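Local structure of gamma-resorcylate decarboxylase (Polaromonas, 4QRO) at residues F150-Q155 with D207-L212; P102-E107 with G129-N134; W228-R233 with R247-Y252. The protein probably catalyses the metal-dependent, non-oxidative decarboxylation of gamma-resorcylate (2,6-dihydroxybenzoate) to resorcinol, and is seen here with manganese and the inhibitor 2-nitroresorcinol. One frame throughout, in Å; residues are numbered along the deposited sequence.

Contact 1: residues F150-Q155 with D207-L212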
loop_
_atom_site.group_PDB
_atom_site.type_symbol
_atom_site.label_atom_id
_atom_site.label_comp_id
_atom_site.label_asym_id
_atom_site.label_seq_id
_atom_site.Cartn_x
_atom_site.Cartn_y
_atom_site.Cartn_z
ATOM N N PHE A 150 23.655 -15.046 4.314
ATOM C CA PHE A 150 22.667 -15.309 5.350
ATOM C C PHE A 150 21.461 -16.056 4.756
ATOM O O PHE A 150 20.999 -17.049 5.332
ATOM C CB PHE A 150 22.210 -14.014 6.070
ATOM C CG PHE A 150 20.918 -14.173 6.827
ATOM C CD1 PHE A 150 20.909 -14.662 8.119
ATOM C CD2 PHE A 150 19.703 -13.835 6.237
ATOM C CE1 PHE A 150 19.718 -14.828 8.821
ATOM C CE2 PHE A 150 18.507 -14.020 6.924
ATOM C CZ PHE A 150 18.510 -14.521 8.212
ATOM N N TRP A 151 20.960 -15.585 3.611
ATOM C CA TRP A 151 19.822 -16.240 2.940
ATOM C C TRP A 151 20.163 -17.663 2.515
ATOM O O TRP A 151 19.320 -18.556 2.537
ATOM C CB TRP A 151 19.356 -15.395 1.744
ATOM C CG TRP A 151 18.687 -14.089 2.178
ATOM C CD1 TRP A 151 19.114 -12.807 1.926
ATOM C CD2 TRP A 151 17.461 -13.956 2.927
ATOM N NE1 TRP A 151 18.251 -11.895 2.508
ATOM C CE2 TRP A 151 17.220 -12.572 3.100
ATOM C CE3 TRP A 151 16.543 -14.872 3.456
ATOM C CZ2 TRP A 151 16.097 -12.085 3.787
ATOM C CZ3 TRP A 151 15.427 -14.392 4.146
ATOM C CH2 TRP A 151 15.217 -13.013 4.308
ATOM N N GLU A 152 21.411 -17.890 2.128
ATOM C CA GLU A 152 21.832 -19.244 1.748
ATOM C C GLU A 152 21.664 -20.174 2.956
ATOM O O GLU A 152 21.313 -21.352 2.785
ATOM C CB GLU A 152 23.293 -19.258 1.267
ATOM C CG GLU A 152 23.837 -20.641 0.897
ATOM C CD GLU A 152 25.276 -20.576 0.395
ATOM O OE1 GLU A 152 25.998 -19.617 0.746
ATOM O OE2 GLU A 152 25.696 -21.478 -0.353
ATOM N N THR A 153 21.929 -19.635 4.153
ATOM C CA THR A 153 21.773 -20.363 5.416
ATOM C C THR A 153 20.281 -20.623 5.720
ATOM O O THR A 153 19.906 -21.736 6.073
ATOM C CB THR A 153 22.489 -19.627 6.586
ATOM O OG1 THR A 153 23.900 -19.587 6.326
ATOM C CG2 THR A 153 22.272 -20.318 7.890
ATOM N N VAL A 154 19.439 -19.607 5.544
ATOM C CA VAL A 154 17.993 -19.765 5.728
ATOM C C VAL A 154 17.474 -20.896 4.844
ATOM O O VAL A 154 16.773 -21.776 5.341
ATOM C CB VAL A 154 17.184 -18.456 5.424
ATOM C CG1 VAL A 154 15.691 -18.718 5.521
ATOM C CG2 VAL A 154 17.557 -17.314 6.370
ATOM N N GLN A 155 17.838 -20.892 3.556
ATOM C CA GLN A 155 17.373 -21.941 2.627
ATOM C C GLN A 155 17.923 -23.329 2.995
ATOM O O GLN A 155 17.200 -24.320 2.924
ATOM C CB GLN A 155 17.746 -21.611 1.182
ATOM C CG GLN A 155 17.129 -22.550 0.159
ATOM C CD GLN A 155 17.696 -22.361 -1.238
ATOM O OE1 GLN A 155 16.976 -21.965 -2.157
ATOM N NE2 GLN A 155 18.994 -22.620 -1.402
ATOM N N ASP A 207 15.881 -15.948 -7.462
ATOM C CA ASP A 207 16.516 -16.670 -8.585
ATOM C C ASP A 207 17.665 -17.521 -8.031
ATOM O O ASP A 207 17.857 -18.675 -8.412
ATOM C CB ASP A 207 17.081 -15.689 -9.606
ATOM C CG ASP A 207 16.006 -14.909 -10.333
ATOM O OD1 ASP A 207 14.888 -15.438 -10.482
ATOM O OD2 ASP A 207 16.300 -13.780 -10.774
ATOM N N LYS A 208 18.424 -16.944 -7.117
ATOM C CA LYS A 208 19.578 -17.638 -6.511
ATOM C C LYS A 208 19.182 -18.675 -5.442
ATOM O O LYS A 208 19.773 -19.757 -5.361
ATOM C CB LYS A 208 20.492 -16.577 -5.895
ATOM C CG LYS A 208 21.727 -17.125 -5.187
ATOM C CD LYS A 208 22.635 -17.868 -6.151
ATOM C CE LYS A 208 23.845 -18.433 -5.432
ATOM N NZ LYS A 208 24.539 -19.424 -6.294
ATOM N N TYR A 209 18.213 -18.327 -4.589
ATOM C CA TYR A 209 17.745 -19.216 -3.522
ATOM C C TYR A 209 16.235 -19.430 -3.702
ATOM O O TYR A 209 15.428 -18.891 -2.951
ATOM C CB TYR A 209 18.066 -18.629 -2.138
ATOM C CG TYR A 209 19.498 -18.231 -2.015
ATOM C CD1 TYR A 209 20.528 -19.191 -2.095
ATOM C CD2 TYR A 209 19.848 -16.908 -1.836
ATOM C CE1 TYR A 209 21.862 -18.810 -2.008
ATOM C CE2 TYR A 209 21.171 -16.519 -1.751
ATOM C CZ TYR A 209 22.174 -17.466 -1.836
ATOM O OH TYR A 209 23.468 -17.044 -1.738
ATOM N N PRO A 210 15.847 -20.223 -4.706
ATOM C CA PRO A 210 14.427 -20.333 -5.045
ATOM C C PRO A 210 13.531 -21.078 -4.056
ATOM O O PRO A 210 12.309 -21.010 -4.193
ATOM C CB PRO A 210 14.452 -21.062 -6.410
ATOM C CG PRO A 210 15.747 -21.803 -6.422
ATOM C CD PRO A 210 16.708 -20.919 -5.686
ATOM N N ALA A 211 14.105 -21.790 -3.089
ATOM C CA ALA A 211 13.314 -22.499 -2.055
ATOM C C ALA A 211 13.020 -21.676 -0.775
ATOM O O ALA A 211 12.357 -22.176 0.155
ATOM C CB ALA A 211 13.982 -23.831 -1.700
ATOM N N LEU A 212 13.472 -20.420 -0.726
ATOM C CA LEU A 212 13.166 -19.554 0.427
ATOM C C LEU A 212 11.662 -19.367 0.599
ATOM O O LEU A 212 10.905 -19.300 -0.394
ATOM C CB LEU A 212 13.787 -18.164 0.271
ATOM C CG LEU A 212 15.307 -18.066 0.375
ATOM C CD1 LEU A 212 15.741 -16.653 0.031
ATOM C CD2 LEU A 212 15.784 -18.500 1.760
HETATM O O HOH W 1 20.162 -22.056 -4.172
#

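Contact 2: residues P102-E107 with G129-N134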
loop_
_atom_site.group_PDB
_atom_site.type_symbol
_atom_site.label_atom_id
_atom_site.label_comp_id
_atom_site.label_asym_id
_atom_site.label_seq_id
_atom_site.Cartn_x
_atom_site.Cartn_y
_atom_site.Cartn_z
ATOM N N PRO A 102 20.113 -10.820 15.094
ATOM C CA PRO A 102 20.848 -9.581 15.004
ATOM C C PRO A 102 21.262 -9.353 13.568
ATOM O O PRO A 102 22.399 -9.621 13.200
ATOM C CB PRO A 102 22.066 -9.844 15.913
ATOM C CG PRO A 102 22.324 -11.307 15.753
ATOM C CD PRO A 102 20.954 -11.919 15.632
ATOM N N MET A 103 20.320 -8.862 12.759
ATOM C CA MET A 103 20.529 -8.730 11.323
ATOM C C MET A 103 21.523 -7.618 10.976
ATOM O O MET A 103 21.947 -7.483 9.827
ATOM C CB MET A 103 19.195 -8.506 10.628
ATOM C CG MET A 103 18.241 -9.679 10.778
ATOM S SD MET A 103 18.686 -11.168 9.884
ATOM C CE MET A 103 18.686 -10.591 8.181
ATOM N N GLN A 104 21.903 -6.836 11.981
ATOM C CA GLN A 104 23.026 -5.906 11.878
ATOM C C GLN A 104 24.267 -6.561 11.266
ATOM O O GLN A 104 24.987 -5.958 10.485
ATOM C CB GLN A 104 23.372 -5.357 13.274
ATOM C CG GLN A 104 22.346 -4.341 13.801
ATOM C CD GLN A 104 21.090 -4.946 14.445
ATOM O OE1 GLN A 104 20.968 -6.164 14.594
ATOM N NE2 GLN A 104 20.157 -4.086 14.833
ATOM N N ASP A 105 24.503 -7.810 11.628
ATOM C CA ASP A 105 25.673 -8.525 11.187
ATOM C C ASP A 105 25.221 -9.830 10.518
ATOM O O ASP A 105 24.659 -10.686 11.185
ATOM C CB ASP A 105 26.536 -8.763 12.412
ATOM C CG ASP A 105 27.911 -9.342 12.088
ATOM O OD1 ASP A 105 27.992 -10.308 11.315
ATOM O OD2 ASP A 105 28.915 -8.862 12.658
ATOM N N PRO A 106 25.428 -9.969 9.192
ATOM C CA PRO A 106 24.958 -11.176 8.507
ATOM C C PRO A 106 25.496 -12.489 9.094
ATOM O O PRO A 106 24.755 -13.463 9.190
ATOM C CB PRO A 106 25.478 -10.983 7.086
ATOM C CG PRO A 106 25.445 -9.515 6.896
ATOM C CD PRO A 106 25.888 -8.956 8.219
ATOM N N GLU A 107 26.768 -12.494 9.480
ATOM C CA GLU A 107 27.402 -13.688 10.063
ATOM C C GLU A 107 26.793 -14.042 11.409
ATOM O O GLU A 107 26.476 -15.205 11.651
ATOM C CB GLU A 107 28.910 -13.461 10.230
ATOM C CG GLU A 107 29.651 -14.635 10.860
ATOM C CD GLU A 107 30.393 -15.469 9.848
ATOM O OE1 GLU A 107 29.751 -16.299 9.171
ATOM O OE2 GLU A 107 31.623 -15.296 9.745
ATOM N N GLY A 129 11.510 -5.741 10.005
ATOM C CA GLY A 129 11.943 -4.861 8.941
ATOM C C GLY A 129 13.432 -4.564 8.998
ATOM O O GLY A 129 14.229 -5.376 9.494
ATOM N N PHE A 130 13.809 -3.386 8.505
ATOM C CA PHE A 130 15.216 -3.009 8.415
ATOM C C PHE A 130 15.908 -2.926 9.763
ATOM O O PHE A 130 15.275 -2.722 10.815
ATOM C CB PHE A 130 15.366 -1.652 7.709
ATOM C CG PHE A 130 14.730 -0.504 8.449
ATOM C CD1 PHE A 130 15.418 0.165 9.452
ATOM C CD2 PHE A 130 13.451 -0.070 8.119
ATOM C CE1 PHE A 130 14.829 1.213 10.142
ATOM C CE2 PHE A 130 12.860 0.978 8.802
ATOM C CZ PHE A 130 13.543 1.624 9.816
ATOM N N SER A 131 17.235 -3.020 9.717
ATOM C CA SER A 131 18.055 -2.859 10.914
ATOM C C SER A 131 18.802 -1.524 10.947
ATOM O O SER A 131 19.187 -0.953 9.907
ATOM C CB SER A 131 19.064 -3.999 11.009
ATOM O OG SER A 131 18.409 -5.211 11.207
ATOM N N GLN A 132 18.996 -1.050 12.162
ATOM C CA GLN A 132 19.853 0.084 12.454
ATOM C C GLN A 132 21.186 -0.493 12.914
ATOM O O GLN A 132 21.208 -1.368 13.768
ATOM C CB GLN A 132 19.234 0.944 13.553
ATOM C CG GLN A 132 17.963 1.688 13.135
ATOM C CD GLN A 132 17.262 2.353 14.308
ATOM O OE1 GLN A 132 16.478 1.734 14.991
ATOM N NE2 GLN A 132 17.562 3.626 14.548
ATOM N N ASP A 133 22.281 -0.017 12.333
ATOM C CA ASP A 133 23.631 -0.409 12.743
ATOM C C ASP A 133 24.434 0.870 12.728
ATOM O O ASP A 133 24.436 1.600 11.720
ATOM C CB ASP A 133 24.233 -1.450 11.782
ATOM C CG ASP A 133 25.618 -1.987 12.244
ATOM O OD1 ASP A 133 26.508 -1.253 12.767
ATOM O OD2 ASP A 133 25.829 -3.190 12.051
ATOM N N ASN A 134 25.065 1.172 13.864
ATOM C CA ASN A 134 25.934 2.359 13.985
ATOM C C ASN A 134 26.992 2.465 12.902
ATOM O O ASN A 134 27.390 3.563 12.544
ATOM C CB ASN A 134 26.612 2.408 15.391
ATOM C CG ASN A 134 25.666 2.869 16.481
ATOM O OD1 ASN A 134 24.797 3.711 16.245
ATOM N ND2 ASN A 134 25.821 2.324 17.677
HETATM O O HOH W 2 18.556 -6.678 13.500
#

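Contact 3: residues W228-R233 with R247-Y252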
loop_
_atom_site.group_PDB
_atom_site.type_symbol
_atom_site.label_atom_id
_atom_site.label_comp_id
_atom_site.label_asym_id
_atom_site.label_seq_id
_atom_site.Cartn_x
_atom_site.Cartn_y
_atom_site.Cartn_z
ATOM N N TRP A 228 -0.969 -6.871 -9.706
ATOM C CA TRP A 228 -1.097 -6.786 -11.160
ATOM C C TRP A 228 -0.378 -5.555 -11.671
ATOM O O TRP A 228 0.424 -5.634 -12.596
ATOM C CB TRP A 228 -2.556 -6.761 -11.621
ATOM C CG TRP A 228 -2.663 -6.727 -13.110
ATOM C CD1 TRP A 228 -2.640 -7.804 -13.967
ATOM C CD2 TRP A 228 -2.801 -5.566 -13.933
ATOM N NE1 TRP A 228 -2.747 -7.378 -15.265
ATOM C CE2 TRP A 228 -2.852 -6.012 -15.276
ATOM C CE3 TRP A 228 -2.838 -4.192 -13.676
ATOM C CZ2 TRP A 228 -2.954 -5.124 -16.357
ATOM C CZ3 TRP A 228 -2.943 -3.299 -14.763
ATOM C CH2 TRP A 228 -3.009 -3.777 -16.073
ATOM N N ARG A 229 -0.672 -4.404 -11.064
ATOM C CA ARG A 229 -0.101 -3.127 -11.541
ATOM C C ARG A 229 1.438 -3.043 -11.399
ATOM O O ARG A 229 2.118 -2.429 -12.230
ATOM C CB ARG A 229 -0.800 -1.975 -10.834
ATOM C CG ARG A 229 -0.339 -0.576 -11.242
ATOM C CD ARG A 229 -1.349 0.439 -10.718
ATOM N NE ARG A 229 -0.849 1.803 -10.662
ATOM C CZ ARG A 229 -0.584 2.559 -11.724
ATOM N NH1 ARG A 229 -0.767 2.094 -12.969
ATOM N NH2 ARG A 229 -0.130 3.794 -11.541
ATOM N N ILE A 230 1.987 -3.648 -10.344
ATOM C CA ILE A 230 3.438 -3.669 -10.151
ATOM C C ILE A 230 4.150 -4.123 -11.447
ATOM O O ILE A 230 5.123 -3.480 -11.860
ATOM C CB ILE A 230 3.864 -4.546 -8.932
ATOM C CG1 ILE A 230 3.482 -3.841 -7.625
ATOM C CG2 ILE A 230 5.369 -4.832 -8.938
ATOM C CD1 ILE A 230 3.629 -4.698 -6.398
ATOM N N ASP A 231 3.689 -5.225 -12.056
ATOM C CA ASP A 231 4.341 -5.785 -13.292
ATOM C C ASP A 231 3.741 -5.221 -14.582
ATOM O O ASP A 231 4.450 -5.022 -15.567
ATOM C CB ASP A 231 4.184 -7.297 -13.372
ATOM C CG ASP A 231 4.998 -8.033 -12.332
ATOM O OD1 ASP A 231 6.217 -7.763 -12.239
ATOM O OD2 ASP A 231 4.415 -8.899 -11.624
ATOM N N HIS A 232 2.428 -4.996 -14.582
ATOM C CA HIS A 232 1.708 -4.760 -15.828
ATOM C C HIS A 232 1.452 -3.301 -16.185
ATOM O O HIS A 232 0.920 -3.026 -17.256
ATOM C CB HIS A 232 0.405 -5.545 -15.833
ATOM C CG HIS A 232 0.605 -7.025 -15.804
ATOM N ND1 HIS A 232 0.693 -7.741 -14.627
ATOM C CD2 HIS A 232 0.768 -7.922 -16.803
ATOM C CE1 HIS A 232 0.882 -9.018 -14.902
ATOM N NE2 HIS A 232 0.922 -9.159 -16.216
ATOM N N ARG A 233 1.821 -2.362 -15.319
ATOM C CA ARG A 233 1.710 -0.928 -15.680
ATOM C C ARG A 233 2.453 -0.635 -16.982
ATOM O O ARG A 233 3.526 -1.193 -17.255
ATOM C CB ARG A 233 2.215 0.002 -14.573
ATOM C CG ARG A 233 3.729 0.120 -14.437
ATOM C CD ARG A 233 4.417 -1.202 -14.161
ATOM N NE ARG A 233 5.875 -1.057 -14.125
ATOM C CZ ARG A 233 6.666 -1.060 -15.187
ATOM N NH1 ARG A 233 6.164 -1.222 -16.421
ATOM N NH2 ARG A 233 7.973 -0.925 -15.013
ATOM N N ARG A 247 12.530 -12.651 -13.549
ATOM C CA ARG A 247 11.128 -12.897 -13.855
ATOM C C ARG A 247 10.251 -11.757 -13.337
ATOM O O ARG A 247 10.772 -10.742 -12.878
ATOM C CB ARG A 247 10.716 -14.226 -13.233
ATOM C CG ARG A 247 11.485 -15.409 -13.811
ATOM C CD ARG A 247 11.460 -16.569 -12.845
ATOM N NE ARG A 247 10.182 -17.252 -12.914
ATOM C CZ ARG A 247 9.653 -18.001 -11.945
ATOM N NH1 ARG A 247 10.264 -18.174 -10.775
ATOM N NH2 ARG A 247 8.481 -18.576 -12.158
ATOM N N LYS A 248 8.933 -11.929 -13.466
ATOM C CA LYS A 248 7.933 -10.953 -12.983
ATOM C C LYS A 248 7.903 -10.956 -11.460
ATOM O O LYS A 248 8.135 -11.995 -10.832
ATOM C CB LYS A 248 6.538 -11.307 -13.522
ATOM C CG LYS A 248 6.374 -11.211 -15.033
ATOM C CD LYS A 248 5.075 -11.899 -15.443
ATOM C CE LYS A 248 4.779 -11.737 -16.920
ATOM N NZ LYS A 248 4.010 -10.491 -17.158
ATOM N N ILE A 249 7.634 -9.797 -10.849
ATOM C CA ILE A 249 7.519 -9.737 -9.393
ATOM C C ILE A 249 6.449 -10.754 -8.914
ATOM O O ILE A 249 6.653 -11.461 -7.928
ATOM C CB ILE A 249 7.192 -8.299 -8.910
ATOM C CG1 ILE A 249 8.325 -7.313 -9.260
ATOM C CG2 ILE A 249 6.825 -8.281 -7.429
ATOM C CD1 ILE A 249 9.709 -7.710 -8.755
ATOM N N VAL A 250 5.330 -10.851 -9.630
ATOM C CA VAL A 250 4.250 -11.743 -9.234
ATOM C C VAL A 250 4.697 -13.214 -9.153
ATOM O O VAL A 250 4.139 -13.989 -8.368
ATOM C CB VAL A 250 3.005 -11.607 -10.151
ATOM C CG1 VAL A 250 3.271 -12.192 -11.542
ATOM C CG2 VAL A 250 1.790 -12.294 -9.517
ATOM N N ASP A 251 5.693 -13.595 -9.946
ATOM C CA ASP A 251 6.234 -14.968 -9.896
ATOM C C ASP A 251 6.855 -15.265 -8.527
ATOM O O ASP A 251 6.579 -16.299 -7.935
ATOM C CB ASP A 251 7.270 -15.219 -11.010
ATOM C CG ASP A 251 6.653 -15.202 -12.409
ATOM O OD1 ASP A 251 5.521 -15.668 -12.572
ATOM O OD2 ASP A 251 7.296 -14.693 -13.340
ATOM N N TYR A 252 7.646 -14.338 -8.002
ATOM C CA TYR A 252 8.294 -14.528 -6.679
ATOM C C TYR A 252 7.293 -14.437 -5.540
ATOM O O TYR A 252 7.350 -15.184 -4.573
ATOM C CB TYR A 252 9.432 -13.510 -6.492
ATOM C CG TYR A 252 10.429 -13.552 -7.646
ATOM C CD1 TYR A 252 11.203 -14.689 -7.878
ATOM C CD2 TYR A 252 10.557 -12.486 -8.515
ATOM C CE1 TYR A 252 12.104 -14.743 -8.920
ATOM C CE2 TYR A 252 11.439 -12.529 -9.574
ATOM C CZ TYR A 252 12.218 -13.656 -9.770
ATOM O OH TYR A 252 13.088 -13.698 -10.837
#

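Contact 1: residues F150-Q155 with D207-L212
Tyr-209 lays one face of its ring against the flank of helix 148-157, over the backbone of Trp-151 and Glu-152, with CA of Glu-152 offset toward the rim. The opposite face is covered over its centre by CG of Lys-208, which leaves the phenol between the Lys-208 chain on one face and the helix backbone on the other. CB of Glu-152 touches CE1 of Tyr-209 at 3.6 Å, and over the same face CB of Trp-151 meets CD2 at the other edge of the ring. Gln-155 comes to the ring edge, its amide plane turned 84° from the ring plane and NE2 close to the plane of the ring. Its CG stands anti to the backbone N (chi1 -172°) and the chain runs on extended, carrying the amide across to the turn. There OE1 of Gln-155 accepts from N of Ala-211 at 3.0 Å, on a lone pair in the carbonyl plane and with an N-H...O angle of 156°. NE2 of Gln-155 donates to a water 3.1 Å away, and the water donates a hydrogen bond to O of Lys-208 at 2.6 Å. Leu-212, the last residue of the type I turn begun by Tyr-209, drops CD2 into the helix side, 3.6 Å from O of Trp-151 and 3.8 Å from CG1 of Val-154. Its other methyl, CD1, meets CE3 of Trp-151 obliquely, while NE1 of that indole is held by O of Tyr-142. The contact joins helix 148-157, which leads to strand 161-164, to the turn before the neighbouring strand 214-216, outside the amidohydrolase barrel. Gln-155 thus satisfies polar backbone atoms of the turn, one through water, while Tyr-209 and Leu-212 supply the apolar contact.

Contact 2: residues P102-E107 with G129-N134
NE2 of Gln-104 is gripped by two backbone carbonyls: it donates to O of Gln-132 at 3.1 Å with an N-H...O angle of 154°, and also to O of Val-64. The acceptor on Gln-132 lies in the plane of the amide, whereas the donor is tilted from the plane of the Gln-132 carbonyl. A bend at chi2 (82°) folds the Gln-104 chain back, which points the other end of the amide, OE1 of Gln-104, at a water 2.7 Å away. The same water accepts from N of Met-103 at 2.9 Å and lies 2.7 Å from OG of Ser-131, a hydroxyl that also bonds to OH of Tyr-142. Both segments follow parallel strands, 95-97 and 125-128, so the bonds tie together two neighbouring beta-alpha loops at the C-terminal end of the amidohydrolase barrel, the end that carries the active site in this superfamily. CB of Met-103 touches OG of Ser-131 at 3.4 Å. Asp-133 crosses Gln-104 at a slant, its OD2 resting 3.5 Å from CB of Gln-104. That carboxylate oxygen comes near O of Gln-104 too, but both are acceptors, and its charge is met by Arg-135.

Contact 3: residues W228-R233 with R247-Y252
With CG beside its backbone N and anti to the carbonyl carbon (chi1 -70°), Asp-231 sends its carboxylate off helix 223-232 straight at the first turn of helix 249-256. Each oxygen takes one backbone N-H: OD1 of Asp-231 accepts from N of Ile-249 at 2.8 Å, somewhat out of the carboxylate plane, and its OD2 from N of Val-250 at 2.9 Å on its syn lone pair. Two bonds to adjacent amides stop the carboxylate from turning, and the helix start would probably stabilise its negative charge. An asparagine here would probably leave one of the two N-H groups facing an amide NH2 and without its acceptor. Next to it along the helix, CG2 of Ile-230 packs on CG1 of Ile-249 at 3.9 Å, the two side chains crossing at about a right angle. NZ of Lys-248 lies 3.5 Å from NE2 of His-232, whose ring is fixed by ND1 donating to O of Trp-228. Ile-230 also packs on Trp-187 of the second subunit, and NH2 of Arg-229 hydrogen-bonds to a bound 2-nitroresorcinol. A carboxylate from one helix thus takes the first N-H groups of the next, just after the N-cap residue Lys-248, beside the dimer interface.

How the contacts relate
Contact 2 is the buried one, while contacts 1 and 3 are partly buried and lie among the outer helices. No helix is shared: contact 1 uses 148-157 and 205-208, contact 2 the start of 106-118, contact 3 223-232 and 249-256. In contact 2 the chemistry is mostly amide, backbone and water, with Tyr-142 and Arg-135 completing it. Contact 1 mixes a neutral amide with apolar packing, and contact 3 uses a charged carboxylate at a helix start close to the second subunit. Contact 1 touches both others: Phe-150 CE2 packs on Met-103 CE at 3.7 Å, and Asp-207 OD1 lies 2.5 Å from Tyr-252 OH, a probable hydrogen bond. Contacts 2 and 3 do not meet.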